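PDB 2O20: catabolite control protein A from Lactococcus lactis, which probably acts as a global transcriptional regulator of carbon catabolite repression and activation, binding DNA as a member of the LacI family. Local coordinates for residues R62-T74 against A89-N103. The protein carries 1 engineered substitution. Residues are numbered along the deposited sequence; the frame is centred on the assembly and turned at random.
Sequences RTTTVGVILPTIT and ASMYKYNMILANSDN. Engineered in segment 89-103: A89 (natural residue Asp).
With its CG swung away from the carbonyl carbon (chi1 -63°), Y94 lays its ring beside T64, whose OG1 is anti to the carbonyl carbon (chi1 -67°), which leaves CG2 anti to the backbone N and over the ring centre in a CH-pi contact, 3.8 Å from CG2 to the Y94 ring centroid. The segments contribute the two parallel strands, 65-70 and 95-100, of a right-handed beta-alpha-beta crossover through helix 76-91, at the edge of the Rossmann-like sheet of a LacI-family effector-binding domain. Y92 CB covers the opposite face of the Y94 ring near the rim. An alanine in place of Y94 would probably leave T64 CG2 without its aromatic platform and open a gap between T64 and Y92. Seven backbone hydrogen bonds, from N95 N to T64 O through S101 N to L70 O, zip the strands together. On the face of V66 and V68, M96 bends at chi2 and chi3 to put CE 3.8 Å from V68 CG2; L98 CD2 packs alongside V68 CB. Beyond the strands, D102 N meets a lone pair of P71 O at 2.7 Å, while the D102 carboxylate pairs with K107 and with R83 of the second subunit. L98 and I73 also pack on their counterparts in that subunit. N100 OD1 accepts a hydrogen bond from I73 N at 3.0 Å, the donor tilted 29° from the amide carbonyl plane.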
ATOM      1  N   ARG D  62      24.199  16.977  17.194  1.00 43.76           N
ATOM      2  CA  ARG D  62      23.582  16.432  15.999  1.00 42.58           C
ATOM      3  C   ARG D  62      22.042  16.445  16.123  1.00 40.46           C
ATOM      4  O   ARG D  62      21.487  16.148  17.196  1.00 41.13           O
ATOM      5  CB  ARG D  62      24.076  14.991  15.829  1.00 43.02           C
ATOM      6  CG  ARG D  62      23.617  14.273  14.567  1.00 45.67           C
ATOM      7  CD  ARG D  62      24.213  14.912  13.342  1.00 49.24           C
ATOM      8  NE  ARG D  62      25.666  15.084  13.457  1.00 51.07           N
ATOM      9  CZ  ARG D  62      26.405  15.759  12.582  1.00 51.54           C
ATOM     10  NH1 ARG D  62      25.834  16.324  11.517  1.00 52.48           N
ATOM     11  NH2 ARG D  62      27.717  15.863  12.767  1.00 51.35           N
ATOM     12  N   THR D  63      21.347  16.773  15.036  1.00 36.94           N
ATOM     13  CA  THR D  63      19.891  16.643  15.027  1.00 34.02           C
ATOM     14  C   THR D  63      19.507  15.230  15.409  1.00 31.11           C
ATOM     15  O   THR D  63      20.088  14.271  14.907  1.00 30.42           O
ATOM     16  CB  THR D  63      19.294  16.922  13.643  1.00 34.27           C
ATOM     17  OG1 THR D  63      19.685  18.232  13.231  1.00 35.52           O
ATOM     18  CG2 THR D  63      17.758  16.844  13.688  1.00 33.41           C
ATOM     19  N   THR D  64      18.533  15.107  16.298  1.00 27.98           N
ATOM     20  CA  THR D  64      18.026  13.793  16.698  1.00 26.51           C
ATOM     21  C   THR D  64      17.560  12.978  15.484  1.00 24.76           C
ATOM     22  O   THR D  64      16.903  13.513  14.561  1.00 23.70           O
ATOM     23  CB  THR D  64      16.893  13.971  17.722  1.00 26.45           C
ATOM     24  OG1 THR D  64      17.453  14.509  18.929  1.00 26.54           O
ATOM     25  CG2 THR D  64      16.160  12.688  17.997  1.00 26.06           C
ATOM     26  N   THR D  65      17.925  11.697  15.493  1.00 23.46           N
ATOM     27  CA  THR D  65      17.718  10.817  14.339  1.00 22.76           C
ATOM     28  C   THR D  65      17.048   9.560  14.847  1.00 22.40           C
ATOM     29  O   THR D  65      17.562   8.903  15.751  1.00 21.93           O
ATOM     30  CB  THR D  65      19.036  10.474  13.609  1.00 23.21           C
ATOM     31  OG1 THR D  65      19.637  11.674  13.094  1.00 22.77           O
ATOM     32  CG2 THR D  65      18.800   9.498  12.461  1.00 22.68           C
ATOM     33  N   VAL D  66      15.897   9.262  14.236  1.00 21.64           N
ATOM     34  CA  VAL D  66      15.099   8.086  14.502  1.00 21.31           C
ATOM     35  C   VAL D  66      15.207   7.038  13.378  1.00 21.83           C
ATOM     36  O   VAL D  66      14.960   7.342  12.192  1.00 21.65           O
ATOM     37  CB  VAL D  66      13.631   8.447  14.819  0.50 21.77           C
ATOM     38  CG1 VAL D  66      13.550   9.097  16.201  0.50 21.75           C
ATOM     39  CG2 VAL D  66      13.057   9.391  13.799  0.50 23.13           C
ATOM     40  N   GLY D  67      15.610   5.835  13.784  1.00 22.34           N
ATOM     41  CA  GLY D  67      15.635   4.639  12.922  1.00 22.67           C
ATOM     42  C   GLY D  67      14.304   3.900  12.990  1.00 22.89           C
ATOM     43  O   GLY D  67      13.829   3.560  14.072  1.00 23.11           O
ATOM     44  N   VAL D  68      13.719   3.607  11.828  1.00 22.48           N
ATOM     45  CA  VAL D  68      12.442   2.856  11.757  1.00 22.80           C
ATOM     46  C   VAL D  68      12.618   1.630  10.878  1.00 22.05           C
ATOM     47  O   VAL D  68      12.934   1.739   9.693  1.00 22.37           O
ATOM     48  CB  VAL D  68      11.283   3.730  11.182  1.00 23.57           C
ATOM     49  CG1 VAL D  68       9.953   2.993  11.244  1.00 23.73           C
ATOM     50  CG2 VAL D  68      11.195   5.081  11.912  1.00 24.29           C
ATOM     51  N   ILE D  69      12.367   0.470  11.465  1.00 22.00           N
ATOM     52  CA  ILE D  69      12.491  -0.817  10.795  1.00 23.43           C
ATOM     53  C   ILE D  69      11.099  -1.367  10.608  1.00 23.20           C
ATOM     54  O   ILE D  69      10.332  -1.423  11.565  1.00 23.21           O
ATOM     55  CB  ILE D  69      13.285  -1.831  11.627  1.00 23.80           C
ATOM     56  CG1 ILE D  69      14.606  -1.204  12.037  1.00 27.07           C
ATOM     57  CG2 ILE D  69      13.481  -3.140  10.800  1.00 25.30           C
ATOM     58  CD1 ILE D  69      15.440  -2.013  12.942  1.00 28.27           C
ATOM     59  N   LEU D  70      10.785  -1.752   9.371  1.00 22.77           N
ATOM     60  CA  LEU D  70       9.491  -2.377   9.051  1.00 22.98           C
ATOM     61  C   LEU D  70       9.735  -3.440   7.997  1.00 22.21           C
ATOM     62  O   LEU D  70      10.730  -3.352   7.279  1.00 20.76           O
ATOM     63  CB  LEU D  70       8.466  -1.337   8.539  1.00 22.65           C
ATOM     64  CG  LEU D  70       8.773  -0.560   7.248  1.00 23.94           C
ATOM     65  CD1 LEU D  70       7.467   0.078   6.653  1.00 25.06           C
ATOM     66  CD2 LEU D  70       9.813   0.539   7.431  1.00 26.27           C
ATOM     67  N   PRO D  71       8.888  -4.486   7.950  1.00 21.54           N
ATOM     68  CA  PRO D  71       9.099  -5.533   6.933  1.00 21.92           C
ATOM     69  C   PRO D  71       9.162  -4.968   5.504  1.00 21.76           C
ATOM     70  O   PRO D  71      10.114  -5.220   4.763  1.00 22.35           O
ATOM     71  CB  PRO D  71       7.874  -6.414   7.131  1.00 22.12           C
ATOM     72  CG  PRO D  71       7.629  -6.314   8.568  1.00 21.62           C
ATOM     73  CD  PRO D  71       7.812  -4.877   8.870  1.00 22.09           C
ATOM     74  N   THR D  72       8.155  -4.190   5.126  1.00 20.97           N
ATOM     75  CA  THR D  72       8.163  -3.566   3.797  1.00 20.55           C
ATOM     76  C   THR D  72       7.214  -2.378   3.717  1.00 19.92           C
ATOM     77  O   THR D  72       6.140  -2.361   4.312  1.00 18.44           O
ATOM     78  CB  THR D  72       7.826  -4.590   2.656  1.00 20.59           C
ATOM     79  OG1 THR D  72       7.822  -3.943   1.374  1.00 17.59           O
ATOM     80  CG2 THR D  72       6.489  -5.244   2.900  1.00 21.63           C
ATOM     81  N   ILE D  73       7.669  -1.368   2.992  1.00 20.02           N
ATOM     82  CA  ILE D  73       6.872  -0.198   2.663  1.00 20.99           C
ATOM     83  C   ILE D  73       5.608  -0.495   1.806  1.00 20.04           C
ATOM     84  O   ILE D  73       4.631   0.284   1.836  1.00 19.98           O
ATOM     85  CB  ILE D  73       7.794   0.873   1.962  1.00 21.72           C
ATOM     86  CG1 ILE D  73       7.185   2.261   2.055  1.00 24.32           C
ATOM     87  CG2 ILE D  73       8.129   0.491   0.565  1.00 22.29           C
ATOM     88  CD1 ILE D  73       7.367   2.872   3.430  1.00 27.84           C
ATOM     89  N   THR D  74       5.611  -1.620   1.081  1.00 18.57           N
ATOM     90  CA  THR D  74       4.426  -2.054   0.326  1.00 18.26           C
ATOM     91  C   THR D  74       3.328  -2.744   1.154  1.00 18.07           C
ATOM     92  O   THR D  74       2.292  -3.112   0.610  1.00 18.20           O
ATOM     93  CB  THR D  74       4.813  -3.011  -0.827  1.00 18.49           C
ATOM     94  OG1 THR D  74       5.395  -4.184  -0.261  1.00 18.90           O
ATOM     95  CG2 THR D  74       5.778  -2.348  -1.788  1.00 17.53           C
ATOM     96  N   ALA D  89       7.677  12.946  14.565  1.00 22.58           N
ATOM     97  CA  ALA D  89       9.113  13.218  14.450  1.00 23.04           C
ATOM     98  C   ALA D  89       9.383  14.524  13.661  1.00 23.52           C
ATOM     99  O   ALA D  89      10.193  15.362  14.065  1.00 23.19           O
ATOM    100  CB  ALA D  89       9.827  12.028  13.786  1.00 23.45           C
ATOM    101  N   SER D  90       8.668  14.719  12.560  1.00 22.88           N
ATOM    102  CA  SER D  90       8.803  15.930  11.760  1.00 23.16           C
ATOM    103  C   SER D  90       8.385  17.240  12.477  1.00 23.36           C
ATOM    104  O   SER D  90       8.908  18.327  12.168  1.00 22.55           O
ATOM    105  CB  SER D  90       8.029  15.768  10.452  0.50 22.99           C
ATOM    106  OG  SER D  90       8.621  14.732   9.686  0.50 24.26           O
ATOM    107  N   MET D  91       7.481  17.133  13.442  1.00 22.70           N
ATOM    108  CA  MET D  91       7.087  18.258  14.275  1.00 24.28           C
ATOM    109  C   MET D  91       8.286  18.847  15.031  1.00 22.42           C
ATOM    110  O   MET D  91       8.350  20.055  15.264  1.00 22.88           O
ATOM    111  CB  MET D  91       6.026  17.787  15.265  1.00 23.89           C
ATOM    112  CG  MET D  91       5.413  18.859  16.107  1.00 27.47           C
ATOM    113  SD  MET D  91       3.899  18.282  16.898  1.00 31.29           S
ATOM    114  CE  MET D  91       4.475  16.860  17.815  1.00 29.12           C
ATOM    115  N   TYR D  92       9.208  17.972  15.441  1.00 22.12           N
ATOM    116  CA  TYR D  92      10.427  18.384  16.135  1.00 22.16           C
ATOM    117  C   TYR D  92      11.632  18.542  15.198  1.00 21.89           C
ATOM    118  O   TYR D  92      12.732  18.746  15.661  1.00 19.71           O
ATOM    119  CB  TYR D  92      10.759  17.393  17.248  1.00 23.43           C
ATOM    120  CG  TYR D  92       9.686  17.281  18.306  1.00 24.35           C
ATOM    121  CD1 TYR D  92       9.391  18.357  19.153  1.00 25.29           C
ATOM    122  CD2 TYR D  92       8.946  16.117  18.445  1.00 25.63           C
ATOM    123  CE1 TYR D  92       8.382  18.258  20.125  1.00 24.87           C
ATOM    124  CE2 TYR D  92       7.967  16.002  19.424  1.00 26.53           C
ATOM    125  CZ  TYR D  92       7.697  17.078  20.261  1.00 26.02           C
ATOM    126  OH  TYR D  92       6.716  16.968  21.225  1.00 26.74           O
ATOM    127  N   LYS D  93      11.392  18.440  13.886  1.00 22.09           N
ATOM    128  CA  LYS D  93      12.419  18.430  12.851  1.00 22.63           C
ATOM    129  C   LYS D  93      13.526  17.369  13.057  1.00 22.79           C
ATOM    130  O   LYS D  93      14.701  17.604  12.768  1.00 22.21           O
ATOM    131  CB  LYS D  93      12.987  19.841  12.664  1.00 23.64           C
ATOM    132  CG  LYS D  93      11.952  20.931  12.875  1.00 25.59           C
ATOM    133  CD  LYS D  93      11.904  22.045  11.830  1.00 30.23           C
ATOM    134  CE  LYS D  93      13.229  22.633  11.469  1.00 31.00           C
ATOM    135  NZ  LYS D  93      13.088  23.837  10.576  1.00 33.46           N
ATOM    136  N   TYR D  94      13.135  16.196  13.557  1.00 22.58           N
ATOM    137  CA  TYR D  94      14.062  15.063  13.702  1.00 22.62           C
ATOM    138  C   TYR D  94      14.301  14.455  12.316  1.00 23.34           C
ATOM    139  O   TYR D  94      13.441  14.559  11.427  1.00 23.69           O
ATOM    140  CB  TYR D  94      13.501  13.955  14.613  1.00 22.33           C
ATOM    141  CG  TYR D  94      13.242  14.335  16.063  1.00 21.83           C
ATOM    142  CD1 TYR D  94      13.874  15.435  16.672  1.00 21.81           C
ATOM    143  CD2 TYR D  94      12.388  13.547  16.849  1.00 22.60           C
ATOM    144  CE1 TYR D  94      13.632  15.750  18.008  1.00 22.01           C
ATOM    145  CE2 TYR D  94      12.135  13.856  18.176  1.00 20.99           C
ATOM    146  CZ  TYR D  94      12.756  14.946  18.751  1.00 21.01           C
ATOM    147  OH  TYR D  94      12.470  15.205  20.054  1.00 21.45           O
ATOM    148  N   ASN D  95      15.439  13.812  12.131  1.00 22.92           N
ATOM    149  CA  ASN D  95      15.678  13.023  10.912  1.00 23.98           C
ATOM    150  C   ASN D  95      15.036  11.651  11.059  1.00 24.00           C
ATOM    151  O   ASN D  95      15.042  11.067  12.141  1.00 23.84           O
ATOM    152  CB  ASN D  95      17.181  12.852  10.637  1.00 24.57           C
ATOM    153  CG  ASN D  95      17.916  14.161  10.497  1.00 25.00           C
ATOM    154  OD1 ASN D  95      19.003  14.323  11.059  1.00 28.85           O
ATOM    155  ND2 ASN D  95      17.360  15.080   9.745  1.00 19.77           N
ATOM    156  N   MET D  96      14.486  11.126   9.964  1.00 24.72           N
ATOM    157  CA  MET D  96      13.843   9.797   9.928  1.00 25.38           C
ATOM    158  C   MET D  96      14.606   8.920   8.923  1.00 24.99           C
ATOM    159  O   MET D  96      14.842   9.360   7.799  1.00 24.33           O
ATOM    160  CB  MET D  96      12.406   9.917   9.398  1.00 26.99           C
ATOM    161  CG  MET D  96      11.401  10.552  10.331  1.00 30.42           C
ATOM    162  SD  MET D  96      10.680   9.337  11.425  1.00 40.07           S
ATOM    163  CE  MET D  96       9.887   8.269  10.216  1.00 37.01           C
ATOM    164  N   ILE D  97      14.972   7.702   9.319  1.00 24.80           N
ATOM    165  CA  ILE D  97      15.577   6.733   8.405  1.00 24.91           C
ATOM    166  C   ILE D  97      14.669   5.520   8.364  1.00 24.08           C
ATOM    167  O   ILE D  97      14.355   4.943   9.415  1.00 23.94           O
ATOM    168  CB  ILE D  97      17.004   6.282   8.857  1.00 24.87           C
ATOM    169  CG1 ILE D  97      17.964   7.472   8.977  1.00 27.28           C
ATOM    170  CG2 ILE D  97      17.576   5.231   7.878  1.00 26.09           C
ATOM    171  CD1 ILE D  97      19.300   7.139   9.661  1.00 26.55           C
ATOM    172  N   LEU D  98      14.229   5.113   7.177  1.00 22.93           N
ATOM    173  CA  LEU D  98      13.375   3.943   7.084  1.00 23.31           C
ATOM    174  C   LEU D  98      14.151   2.774   6.475  1.00 22.90           C
ATOM    175  O   LEU D  98      14.857   2.944   5.487  1.00 21.99           O
ATOM    176  CB  LEU D  98      12.137   4.231   6.220  1.00 24.09           C
ATOM    177  CG  LEU D  98      11.248   5.451   6.518  1.00 25.28           C
ATOM    178  CD1 LEU D  98      10.105   5.483   5.521  1.00 27.78           C
ATOM    179  CD2 LEU D  98      10.700   5.448   7.922  1.00 27.25           C
ATOM    180  N   ALA D  99      13.979   1.587   7.037  1.00 22.26           N
ATOM    181  CA  ALA D  99      14.673   0.413   6.521  1.00 22.96           C
ATOM    182  C   ALA D  99      13.690  -0.740   6.372  1.00 22.97           C
ATOM    183  O   ALA D  99      12.891  -0.991   7.269  1.00 22.83           O
ATOM    184  CB  ALA D  99      15.774   0.044   7.438  1.00 22.77           C
ATOM    185  N   ASN D 100      13.764  -1.442   5.243  1.00 23.08           N
ATOM    186  CA  ASN D 100      12.928  -2.614   4.990  1.00 23.37           C
ATOM    187  C   ASN D 100      13.673  -3.875   5.405  1.00 23.63           C
ATOM    188  O   ASN D 100      14.806  -4.103   4.957  1.00 23.19           O
ATOM    189  CB  ASN D 100      12.613  -2.736   3.492  1.00 23.34           C
ATOM    190  CG  ASN D 100      11.785  -1.563   2.962  1.00 24.83           C
ATOM    191  OD1 ASN D 100      10.635  -1.328   3.390  1.00 22.47           O
ATOM    192  ND2 ASN D 100      12.374  -0.808   2.042  1.00 26.27           N
ATOM    193  N   SER D 101      13.032  -4.699   6.231  1.00 23.55           N
ATOM    194  CA  SER D 101      13.623  -5.939   6.737  1.00 22.91           C
ATOM    195  C   SER D 101      13.112  -7.209   6.051  1.00 23.24           C
ATOM    196  O   SER D 101      13.725  -8.258   6.225  1.00 22.51           O
ATOM    197  CB  SER D 101      13.301  -6.089   8.214  1.00 24.06           C
ATOM    198  OG  SER D 101      11.942  -6.478   8.400  1.00 21.69           O
ATOM    199  N   ASP D 102      11.974  -7.111   5.346  1.00 22.53           N
ATOM    200  CA  ASP D 102      11.276  -8.261   4.747  1.00 23.48           C
ATOM    201  C   ASP D 102      11.005  -9.370   5.782  1.00 23.62           C
ATOM    202  O   ASP D 102      10.897 -10.549   5.426  1.00 22.77           O
ATOM    203  CB  ASP D 102      12.053  -8.811   3.537  1.00 23.86           C
ATOM    204  CG  ASP D 102      12.191  -7.782   2.422  1.00 25.36           C
ATOM    205  OD1 ASP D 102      11.148  -7.276   1.949  1.00 26.32           O
ATOM    206  OD2 ASP D 102      13.327  -7.452   2.046  1.00 27.44           O
ATOM    207  N   ASN D 103      10.904  -8.976   7.057  1.00 24.28           N
ATOM    208  CA  ASN D 103      10.809  -9.936   8.162  1.00 25.91           C
ATOM    209  C   ASN D 103      11.886 -11.039   8.224  1.00 26.19           C
ATOM    210  O   ASN D 103      11.620 -12.164   8.681  1.00 26.90           O
ATOM    211  CB  ASN D 103       9.427 -10.586   8.122  1.00 26.58           C
ATOM    212  CG  ASN D 103       8.423  -9.842   8.920  1.00 27.72           C
ATOM    213  OD1 ASN D 103       7.304  -9.683   8.478  1.00 34.82           O
ATOM    214  ND2 ASN D 103       8.798  -9.399  10.126  1.00 27.08           N
TER